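Local coordinates for protein S-adenosylmethionine-dependent methyltransferase (Clostridium acetobutylicum, PDB 1Y8C) that probably transfers a methyl group from S-adenosylmethionine to an acceptor substrate, at residues R15-Y20 with T235-Y240; N113-I116 with D120-K123. One frame throughout, in Å; residues are numbered along the deposited sequence.

Contact 1 of 2, residues R15-Y20 with T235-Y240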
loop_
_atom_site.group_PDB
_atom_site.type_symbol
_atom_site.label_atom_id
_atom_site.label_comp_id
_atom_site.label_asym_id
_atom_site.label_seq_id
_atom_site.Cartn_x
_atom_site.Cartn_y
_atom_site.Cartn_z
ATOM N N ARG A 15 -6.499 6.680 7.339
ATOM C CA ARG A 15 -5.204 6.062 7.646
ATOM C C ARG A 15 -4.547 6.777 8.838
ATOM O O ARG A 15 -4.139 6.135 9.807
ATOM C CB ARG A 15 -4.291 6.110 6.410
ATOM C CG ARG A 15 -4.857 5.370 5.198
ATOM C CD ARG A 15 -3.803 4.507 4.517
ATOM N NE ARG A 15 -4.364 3.256 4.007
ATOM C CZ ARG A 15 -5.141 3.151 2.931
ATOM N NH1 ARG A 15 -5.457 4.227 2.228
ATOM N NH2 ARG A 15 -5.610 1.970 2.560
ATOM N N ALA A 16 -4.452 8.104 8.746
ATOM C CA ALA A 16 -3.895 8.952 9.800
ATOM C C ALA A 16 -2.400 8.842 10.112
ATOM O O ALA A 16 -1.836 9.732 10.759
ATOM C CB ALA A 16 -4.702 8.763 11.097
ATOM N N ASP A 17 -1.749 7.770 9.683
ATOM C CA ASP A 17 -0.326 7.629 9.972
ATOM C C ASP A 17 0.509 7.518 8.696
ATOM O O ASP A 17 1.506 6.799 8.647
ATOM C CB ASP A 17 -0.096 6.403 10.867
ATOM C CG ASP A 17 -0.359 5.084 10.146
ATOM O OD1 ASP A 17 -1.323 4.998 9.361
ATOM O OD2 ASP A 17 0.402 4.131 10.385
ATOM N N VAL A 18 0.110 8.263 7.675
ATOM C CA VAL A 18 0.804 8.233 6.406
ATOM C C VAL A 18 1.528 9.523 6.062
ATOM O O VAL A 18 0.951 10.603 6.130
ATOM C CB VAL A 18 -0.178 7.927 5.271
ATOM C CG1 VAL A 18 0.570 7.807 3.958
ATOM C CG2 VAL A 18 -0.947 6.659 5.580
ATOM N N ASP A 19 2.795 9.397 5.686
ATOM C CA ASP A 19 3.617 10.541 5.289
ATOM C C ASP A 19 4.400 10.094 4.050
ATOM O O ASP A 19 5.331 9.292 4.141
ATOM C CB ASP A 19 4.573 10.924 6.426
ATOM C CG ASP A 19 5.338 12.222 6.156
ATOM O OD1 ASP A 19 5.953 12.741 7.119
ATOM O OD2 ASP A 19 5.333 12.719 5.002
ATOM N N TYR A 20 4.011 10.612 2.892
ATOM C CA TYR A 20 4.653 10.231 1.645
ATOM C C TYR A 20 6.166 10.389 1.677
ATOM O O TYR A 20 6.893 9.394 1.628
ATOM C CB TYR A 20 4.056 11.039 0.496
ATOM C CG TYR A 20 2.556 10.864 0.371
ATOM C CD1 TYR A 20 1.743 11.937 0.001
ATOM C CD2 TYR A 20 1.947 9.640 0.645
ATOM C CE1 TYR A 20 0.363 11.802 -0.086
ATOM C CE2 TYR A 20 0.565 9.488 0.561
ATOM C CZ TYR A 20 -0.221 10.574 0.197
ATOM O OH TYR A 20 -1.590 10.449 0.117
ATOM N N THR A 235 2.307 -2.114 17.894
ATOM C CA THR A 235 2.577 -1.508 16.594
ATOM C C THR A 235 1.336 -1.579 15.706
ATOM O O THR A 235 0.658 -2.591 15.669
ATOM C CB THR A 235 3.729 -2.225 15.900
ATOM O OG1 THR A 235 4.899 -2.140 16.723
ATOM C CG2 THR A 235 4.014 -1.587 14.540
ATOM N N GLU A 236 1.037 -0.506 14.992
ATOM C CA GLU A 236 -0.142 -0.509 14.153
ATOM C C GLU A 236 0.141 -0.769 12.683
ATOM O O GLU A 236 -0.733 -1.223 11.951
ATOM C CB GLU A 236 -0.886 0.811 14.298
ATOM C CG GLU A 236 -1.275 1.134 15.716
ATOM C CD GLU A 236 -2.348 2.203 15.792
ATOM O OE1 GLU A 236 -2.537 2.932 14.786
ATOM O OE2 GLU A 236 -3.001 2.314 16.855
ATOM N N ARG A 237 1.357 -0.478 12.242
ATOM C CA ARG A 237 1.707 -0.676 10.840
ATOM C C ARG A 237 3.100 -1.274 10.718
ATOM O O ARG A 237 4.089 -0.657 11.093
ATOM C CB ARG A 237 1.639 0.657 10.077
ATOM C CG ARG A 237 1.861 0.497 8.579
ATOM C CD ARG A 237 1.760 1.812 7.815
ATOM N NE ARG A 237 0.431 2.404 7.865
ATOM C CZ ARG A 237 -0.604 2.040 7.108
ATOM N NH1 ARG A 237 -0.482 1.067 6.215
ATOM N NH2 ARG A 237 -1.779 2.655 7.244
ATOM N N ILE A 238 3.171 -2.480 10.179
ATOM C CA ILE A 238 4.435 -3.159 10.029
ATOM C C ILE A 238 5.011 -3.066 8.625
ATOM O O ILE A 238 4.337 -3.373 7.639
ATOM C CB ILE A 238 4.291 -4.642 10.431
ATOM C CG1 ILE A 238 3.887 -4.726 11.911
ATOM C CG2 ILE A 238 5.583 -5.382 10.139
ATOM C CD1 ILE A 238 3.526 -6.109 12.426
ATOM N N THR A 239 6.261 -2.625 8.525
ATOM C CA THR A 239 6.891 -2.535 7.217
ATOM C C THR A 239 7.914 -3.640 7.031
ATOM O O THR A 239 8.897 -3.710 7.755
ATOM C CB THR A 239 7.581 -1.189 7.006
ATOM O OG1 THR A 239 6.600 -0.138 6.976
ATOM C CG2 THR A 239 8.340 -1.207 5.678
ATOM N N TYR A 240 7.656 -4.515 6.068
ATOM C CA TYR A 240 8.559 -5.613 5.767
ATOM C C TYR A 240 9.492 -5.251 4.616
ATOM O O TYR A 240 9.124 -4.530 3.678
ATOM C CB TYR A 240 7.795 -6.867 5.354
ATOM C CG TYR A 240 7.191 -7.667 6.484
ATOM C CD1 TYR A 240 5.895 -7.405 6.940
ATOM C CD2 TYR A 240 7.898 -8.715 7.071
ATOM C CE1 TYR A 240 5.314 -8.168 7.945
ATOM C CE2 TYR A 240 7.331 -9.488 8.081
ATOM C CZ TYR A 240 6.035 -9.207 8.510
ATOM O OH TYR A 240 5.475 -9.991 9.490
#
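Arg237 lays the NE side of its guanidinium against the carboxylate of Asp17, a side-on salt bridge that ties the loop between helices 3-15 and 20-32 to strand 237-244. That strand is the antiparallel one of the Rossmann-like methyltransferase sheet, running between 136-143 and 217-224, and Arg237 stands at its start. Two nitrogens do the gripping, one to each oxygen. Arg237 NE reaches Asp17 OD2 at 3.1 Å, and Arg237 NH2 reaches Asp17 OD1 at 3.2 Å with an N-H...O angle of 159°. Both oxygens lie close to the guanidinium plane. OD1 receives its bond on the syn lone pair, whereas NE meets OD2 on the syn side but 28° out of the carboxylate plane, because the two flat groups are twisted against each other. A weak third bond joins NE to OD1. With CG anti to the backbone N (chi1 -174°) and the chain straight through chi2, Arg237 reaches out from its strand; the bend at chi3 then turns NE and NH2 to the acid.

The far nitrogen, Arg237 NH1, is claimed by Asp141 and Asp110, so acids hold this buried guanidinium at more than one corner and probably offset its charge. Asp110 also takes Arg15 NE, while Asp11 binds Arg15 NH1. The shared acid probably eases the approach of the two arginines, with Arg15 NE 4.2 Å from Arg237 NH2. Arg15, the last residue of helix 3-15, brings CD obliquely up to the Arg237 guanidinium, and Val18 adds a looser methyl contact from CG2. The nearer of these two approaches is Arg15 CD to Arg237 NH2, 3.9 Å.

Contact 2 of 2, residues N113-I116 with D120-K123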
loop_
_atom_site.group_PDB
_atom_site.type_symbol
_atom_site.label_atom_id
_atom_site.label_comp_id
_atom_site.label_asym_id
_atom_site.label_seq_id
_atom_site.Cartn_x
_atom_site.Cartn_y
_atom_site.Cartn_z
ATOM N N ASN A 113 -3.358 -6.166 2.909
ATOM C CA ASN A 113 -4.464 -6.670 3.721
ATOM C C ASN A 113 -5.746 -6.913 2.932
ATOM O O ASN A 113 -6.625 -7.612 3.406
ATOM C CB ASN A 113 -4.789 -5.729 4.889
ATOM C CG ASN A 113 -3.645 -5.582 5.861
ATOM O OD1 ASN A 113 -2.748 -4.768 5.654
ATOM N ND2 ASN A 113 -3.659 -6.378 6.927
ATOM N N TYR A 114 -5.860 -6.330 1.742
ATOM C CA TYR A 114 -7.054 -6.518 0.935
ATOM C C TYR A 114 -7.096 -7.909 0.309
ATOM O O TYR A 114 -8.102 -8.311 -0.262
ATOM C CB TYR A 114 -7.153 -5.458 -0.162
ATOM C CG TYR A 114 -7.452 -4.058 0.332
ATOM C CD1 TYR A 114 -6.515 -3.045 0.200
ATOM C CD2 TYR A 114 -8.679 -3.738 0.904
ATOM C CE1 TYR A 114 -6.783 -1.746 0.618
ATOM C CE2 TYR A 114 -8.959 -2.436 1.327
ATOM C CZ TYR A 114 -7.998 -1.444 1.176
ATOM O OH TYR A 114 -8.238 -0.146 1.575
ATOM N N ILE A 115 -6.001 -8.642 0.392
ATOM C CA ILE A 115 -5.994 -9.990 -0.140
ATOM C C ILE A 115 -6.433 -10.843 1.037
ATOM O O ILE A 115 -5.610 -11.394 1.766
ATOM C CB ILE A 115 -4.596 -10.402 -0.580
ATOM C CG1 ILE A 115 -4.073 -9.397 -1.611
ATOM C CG2 ILE A 115 -4.638 -11.822 -1.150
ATOM C CD1 ILE A 115 -2.593 -9.535 -1.920
ATOM N N ILE A 116 -7.744 -10.942 1.226
ATOM C CA ILE A 116 -8.297 -11.685 2.353
ATOM C C ILE A 116 -8.216 -13.198 2.305
ATOM O O ILE A 116 -8.503 -13.861 3.293
ATOM C CB ILE A 116 -9.756 -11.265 2.606
ATOM C CG1 ILE A 116 -10.638 -11.634 1.415
ATOM C CG2 ILE A 116 -9.807 -9.760 2.843
ATOM C CD1 ILE A 116 -12.106 -11.276 1.633
ATOM N N ASP A 120 -4.595 -16.539 -2.233
ATOM C CA ASP A 120 -4.310 -15.445 -3.139
ATOM C C ASP A 120 -3.110 -14.648 -2.638
ATOM O O ASP A 120 -2.422 -13.997 -3.421
ATOM C CB ASP A 120 -5.516 -14.519 -3.263
ATOM C CG ASP A 120 -6.597 -15.091 -4.138
ATOM O OD1 ASP A 120 -6.257 -15.661 -5.195
ATOM O OD2 ASP A 120 -7.792 -14.964 -3.784
ATOM N N LEU A 121 -2.871 -14.691 -1.331
ATOM C CA LEU A 121 -1.751 -13.970 -0.749
ATOM C C LEU A 121 -0.463 -14.707 -1.091
ATOM O O LEU A 121 0.584 -14.088 -1.303
ATOM C CB LEU A 121 -1.914 -13.861 0.770
ATOM C CG LEU A 121 -0.900 -12.984 1.512
ATOM C CD1 LEU A 121 -1.002 -11.537 1.049
ATOM C CD2 LEU A 121 -1.165 -13.090 2.982
ATOM N N LYS A 122 -0.546 -16.033 -1.142
ATOM C CA LYS A 122 0.604 -16.856 -1.491
ATOM C C LYS A 122 0.957 -16.602 -2.952
ATOM O O LYS A 122 2.121 -16.401 -3.288
ATOM C CB LYS A 122 0.290 -18.340 -1.271
ATOM C CG LYS A 122 0.454 -18.789 0.178
ATOM C CD LYS A 122 0.013 -20.234 0.403
ATOM C CE LYS A 122 0.138 -20.609 1.880
ATOM N NZ LYS A 122 -0.512 -21.908 2.243
ATOM N N LYS A 123 -0.059 -16.607 -3.813
ATOM C CA LYS A 123 0.144 -16.362 -5.232
ATOM C C LYS A 123 0.814 -15.005 -5.400
ATOM O O LYS A 123 1.740 -14.836 -6.200
ATOM C CB LYS A 123 -1.200 -16.409 -5.968
ATOM C CG LYS A 123 -1.811 -17.804 -5.987
ATOM C CD LYS A 123 -3.182 -17.867 -6.664
ATOM C CE LYS A 123 -3.127 -17.613 -8.177
ATOM N NZ LYS A 123 -2.937 -16.183 -8.564
#
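The turn leading into helix 118-129, within the Rossmann-like methyltransferase domain, folds back so that Ile115 packs on the first turn of that helix. Ile115 is the centre of an inverse gamma turn, closed by a weak backbone bond from Ile116 N to Tyr114 O, and its side chain points toward the helix. CG2 does most of the touching. Ile115 CG2, anti to the backbone N, lies 3.4 Å from Leu121 N. Ile115 CG2 is also 3.5 Å from Asp120 CB.

At the end of the other branch CD1 meets Leu121 CD1, the two side chains crossing at about a right angle. With Leu121 CG anti to its own backbone nitrogen (chi1 -173°) and chi2 at 63°, CD1 is turned to the isoleucine, while Leu121 CB meets Ile115 CG2 at 3.9 Å. The contact is thus apolar and buried, with Tyr203 and Tyr211 also packing on Leu121. Tyr203 OH bonds to Ile115 O as well, so Tyr203 meets both the turn's backbone and the Leu121 side chain. At the methyl ends, Ile115 CD1 and Leu121 CD1 come within 3.9 Å.

Overall arrangement
From the N terminus the chain runs through helix 3-15 into the loop 15-20, which waits for its partner until strand 237-244, so contact 1 closes a loop spanning nearly the whole protein. Inside that loop lies contact 2, a short local closure in which 113-116, following strand 104-107, meets the helix 118-129 that comes directly after it. The two are therefore nested and do not cross. Contact 1 joins the N-terminal helices to the far end of the chain; contact 2 packs the turn against its own helix. Their centres lie about 19 Å apart, yet they touch: Arg15 NH2 packs 3.5 Å from Tyr114 OH.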